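PDB 4MF9: hemin degrading factor from Pseudomonas aeruginosa, which binds heme and probably takes part in its trafficking and degradation. Local coordinates for residues 21-26 against 41-46. Sequence-based numbering, arbitrary orientation.
Sequences YRAWQD and ALLQVS
A Schellman motif ends helix 36-42, and the leucine just before its turning residue packs on the flank of the N-terminal helix 17-30. Leu43 carries the whole contact from its side, meeting Ala23 and Trp24. Its isobutyl group straddles these two neighbours, one methyl to each. CD1 of Leu43 sits 3.7 Å from CB of Trp24 and equally close to its CA, so it touches the root of that side chain. With CG anti to the backbone N and beside the carbonyl carbon (chi1 173°), the indole of Trp24 swings away from 41-46. CD2 of Leu43 reaches Ala23, 4.0 Å from its backbone O and 4.2 Å from its CB. The contact is apolar and small, burying 113 Å² in all. It lies away from the heme pocket.

The Schellman turn pivots at Gln44, which has positive phi (60°). One of the two bonds back into the last turn runs from Gln44 N to Ala41 O, 3.0 Å. Ser46 is the N-cap of helix 47-52; its side chain caps a backbone N just past 41-46, and its OG is hydrogen-bonded to OE1 of Glu49. Helices 36-42 and 47-52 are thus joined by a short linker, with Leu43 directed at helix 17-30. Leu20 and Leu27 of that helix also touch Leu43, and Val45 adds a contact to Leu20. Trp24 is buried and its side chain touches Arg54; NE2 of Gln25 lies 3.0 Å above the plane of its ring, offset toward the rim. On the exposed part of the helix, NE of Arg22 forms a salt bridge with OD1 of Asp26 at 2.9 Å, one turn along. NE meets OD1 on the syn side, 24° out of the carboxylate plane; its second bond, to OD2, is weak.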
ATOM      1  N   TYR A  21     -24.251   9.847   7.616  1.00 26.20           N
ATOM      2  CA  TYR A  21     -24.306   8.539   8.269  1.00 27.25           C
ATOM      3  C   TYR A  21     -25.576   7.780   7.884  1.00 24.09           C
ATOM      4  O   TYR A  21     -25.519   6.601   7.523  1.00 23.41           O
ATOM      5  CB  TYR A  21     -24.184   8.643   9.799  1.00 21.76           C
ATOM      6  CG  TYR A  21     -24.228   7.277  10.460  1.00 25.84           C
ATOM      7  CD1 TYR A  21     -23.107   6.455  10.476  1.00 17.89           C
ATOM      8  CD2 TYR A  21     -25.399   6.797  11.042  1.00 22.03           C
ATOM      9  CE1 TYR A  21     -23.138   5.205  11.062  1.00 18.22           C
ATOM     10  CE2 TYR A  21     -25.441   5.539  11.631  1.00 25.59           C
ATOM     11  CZ  TYR A  21     -24.311   4.746  11.636  1.00 26.17           C
ATOM     12  OH  TYR A  21     -24.355   3.487  12.217  1.00 24.11           O
ATOM     13  N   ARG A  22     -26.693   8.479   7.933  1.00 24.84           N
ATOM     14  CA  ARG A  22     -27.996   7.928   7.590  1.00 28.49           C
ATOM     15  C   ARG A  22     -28.103   7.503   6.147  1.00 30.03           C
ATOM     16  O   ARG A  22     -28.634   6.474   5.847  1.00 28.67           O
ATOM     17  CB  ARG A  22     -29.136   8.871   7.974  1.00 30.19           C
ATOM     18  CG  ARG A  22     -30.545   8.429   7.556  1.00 33.52           C
ATOM     19  CD  ARG A  22     -30.865   6.958   7.817  1.00 40.17           C
ATOM     20  NE  ARG A  22     -32.180   6.518   7.318  1.00 40.44           N
ATOM     21  CZ  ARG A  22     -33.356   6.769   7.893  1.00 36.55           C
ATOM     22  NH1 ARG A  22     -33.436   7.471   8.999  1.00 33.85           N
ATOM     23  NH2 ARG A  22     -34.470   6.320   7.353  1.00 25.55           N
ATOM     24  N   ALA A  23     -27.578   8.319   5.271  1.00 27.24           N
ATOM     25  CA  ALA A  23     -27.555   8.050   3.835  1.00 27.33           C
ATOM     26  C   ALA A  23     -26.732   6.800   3.542  1.00 29.26           C
ATOM     27  O   ALA A  23     -27.087   5.992   2.677  1.00 29.29           O
ATOM     28  CB  ALA A  23     -26.974   9.248   3.094  1.00 30.22           C
ATOM     29  N   TRP A  24     -25.629   6.655   4.251  1.00 26.73           N
ATOM     30  CA  TRP A  24     -24.785   5.504   4.116  1.00 28.22           C
ATOM     31  C   TRP A  24     -25.433   4.210   4.583  1.00 29.72           C
ATOM     32  O   TRP A  24     -25.418   3.250   3.876  1.00 29.01           O
ATOM     33  CB  TRP A  24     -23.494   5.725   4.868  1.00 27.70           C
ATOM     34  CG  TRP A  24     -22.578   4.495   4.933  1.00 29.89           C
ATOM     35  CD1 TRP A  24     -22.299   3.638   3.951  1.00 28.92           C
ATOM     36  CD2 TRP A  24     -21.840   4.078   6.040  1.00 30.29           C
ATOM     37  NE1 TRP A  24     -21.413   2.715   4.355  1.00 28.01           N
ATOM     38  CE2 TRP A  24     -21.119   2.948   5.655  1.00 30.00           C
ATOM     39  CE3 TRP A  24     -21.756   4.515   7.357  1.00 31.08           C
ATOM     40  CZ2 TRP A  24     -20.331   2.253   6.529  1.00 30.23           C
ATOM     41  CZ3 TRP A  24     -20.953   3.847   8.212  1.00 28.25           C
ATOM     42  CH2 TRP A  24     -20.260   2.720   7.807  1.00 35.68           C
ATOM     43  N   GLN A  25     -26.061   4.241   5.747  1.00 28.06           N
ATOM     44  CA  GLN A  25     -26.793   3.087   6.288  1.00 31.69           C
ATOM     45  C   GLN A  25     -27.946   2.655   5.385  1.00 29.04           C
ATOM     46  O   GLN A  25     -28.234   1.464   5.252  1.00 33.43           O
ATOM     47  CB  GLN A  25     -27.322   3.402   7.693  1.00 25.82           C
ATOM     48  CG  GLN A  25     -26.236   3.733   8.701  1.00 26.18           C
ATOM     49  CD  GLN A  25     -25.248   2.592   8.903  1.00 30.71           C
ATOM     50  OE1 GLN A  25     -25.638   1.467   9.204  1.00 33.65           O
ATOM     51  NE2 GLN A  25     -23.963   2.883   8.739  1.00 29.25           N
ATOM     52  N   ASP A  26     -28.612   3.630   4.779  1.00 30.94           N
ATOM     53  CA  ASP A  26     -29.659   3.360   3.799  1.00 29.93           C
ATOM     54  C   ASP A  26     -29.086   2.639   2.575  1.00 34.91           C
ATOM     55  O   ASP A  26     -29.676   1.676   2.060  1.00 30.13           O
ATOM     56  CB  ASP A  26     -30.320   4.677   3.375  1.00 28.87           C
ATOM     57  CG  ASP A  26     -31.232   5.247   4.448  1.00 39.77           C
ATOM     58  OD1 ASP A  26     -31.600   4.489   5.379  1.00 39.71           O
ATOM     59  OD2 ASP A  26     -31.595   6.445   4.350  1.00 40.02           O
ATOM     60  N   ALA A  41     -17.873   6.813  -2.397  1.00 27.50           N
ATOM     61  CA  ALA A  41     -17.915   7.261  -3.771  1.00 29.92           C
ATOM     62  C   ALA A  41     -19.328   7.444  -4.293  1.00 33.81           C
ATOM     63  O   ALA A  41     -19.627   8.471  -4.874  1.00 38.58           O
ATOM     64  CB  ALA A  41     -17.165   6.296  -4.653  1.00 32.52           C
ATOM     65  N   LEU A  42     -20.187   6.486  -4.025  1.00 30.44           N
ATOM     66  CA  LEU A  42     -21.602   6.586  -4.389  1.00 33.61           C
ATOM     67  C   LEU A  42     -22.305   7.745  -3.677  1.00 32.57           C
ATOM     68  O   LEU A  42     -23.220   8.356  -4.234  1.00 30.90           O
ATOM     69  CB  LEU A  42     -22.341   5.276  -4.094  1.00 33.20           C
ATOM     70  CG  LEU A  42     -22.357   4.169  -5.152  1.00 36.98           C
ATOM     71  CD1 LEU A  42     -22.702   4.738  -6.522  1.00 35.54           C
ATOM     72  CD2 LEU A  42     -21.042   3.402  -5.192  1.00 33.13           C
ATOM     73  N   LEU A  43     -21.884   8.048  -2.464  1.00 32.13           N
ATOM     74  CA  LEU A  43     -22.426   9.173  -1.700  1.00 32.99           C
ATOM     75  C   LEU A  43     -21.728  10.488  -2.019  1.00 31.46           C
ATOM     76  O   LEU A  43     -21.984  11.507  -1.445  1.00 30.31           O
ATOM     77  CB  LEU A  43     -22.401   8.863  -0.210  1.00 28.81           C
ATOM     78  CG  LEU A  43     -23.031   7.553   0.208  1.00 29.36           C
ATOM     79  CD1 LEU A  43     -22.608   7.160   1.615  1.00 26.96           C
ATOM     80  CD2 LEU A  43     -24.531   7.689   0.097  1.00 32.82           C
ATOM     81  N   GLN A  44     -20.808  10.384  -2.939  1.00 34.53           N
ATOM     82  CA  GLN A  44     -20.059  11.497  -3.381  1.00 29.78           C
ATOM     83  C   GLN A  44     -19.245  12.200  -2.308  1.00 26.25           C
ATOM     84  O   GLN A  44     -19.084  13.358  -2.343  1.00 29.05           O
ATOM     85  CB  GLN A  44     -21.012  12.419  -4.109  1.00 34.33           C
ATOM     86  CG  GLN A  44     -20.412  13.677  -4.669  1.00 38.62           C
ATOM     87  CD  GLN A  44     -19.816  13.512  -6.058  1.00 42.70           C
ATOM     88  OE1 GLN A  44     -19.109  14.398  -6.533  1.00 37.76           O
ATOM     89  NE2 GLN A  44     -20.061  12.372  -6.675  1.00 41.17           N
ATOM     90  N   VAL A  45     -18.687  11.460  -1.395  1.00 23.47           N
ATOM     91  CA  VAL A  45     -17.756  11.985  -0.394  1.00 23.51           C
ATOM     92  C   VAL A  45     -16.496  11.130  -0.293  1.00 18.20           C
ATOM     93  O   VAL A  45     -16.421  10.048  -0.877  1.00 23.73           O
ATOM     94  CB  VAL A  45     -18.399  12.077   1.015  1.00 25.54           C
ATOM     95  CG1 VAL A  45     -19.589  13.027   1.018  1.00 26.57           C
ATOM     96  CG2 VAL A  45     -18.803  10.694   1.518  1.00 21.43           C
ATOM     97  N   SER A  46     -15.507  11.608   0.453  1.00 20.24           N
ATOM     98  CA  SER A  46     -14.325  10.799   0.720  1.00 21.63           C
ATOM     99  C   SER A  46     -14.633   9.768   1.805  1.00 23.24           C
ATOM    100  O   SER A  46     -15.558   9.954   2.604  1.00 19.63           O
ATOM    101  CB  SER A  46     -13.163  11.678   1.157  1.00 21.58           C
ATOM    102  OG  SER A  46     -13.393  12.222   2.441  1.00 23.22           O
TER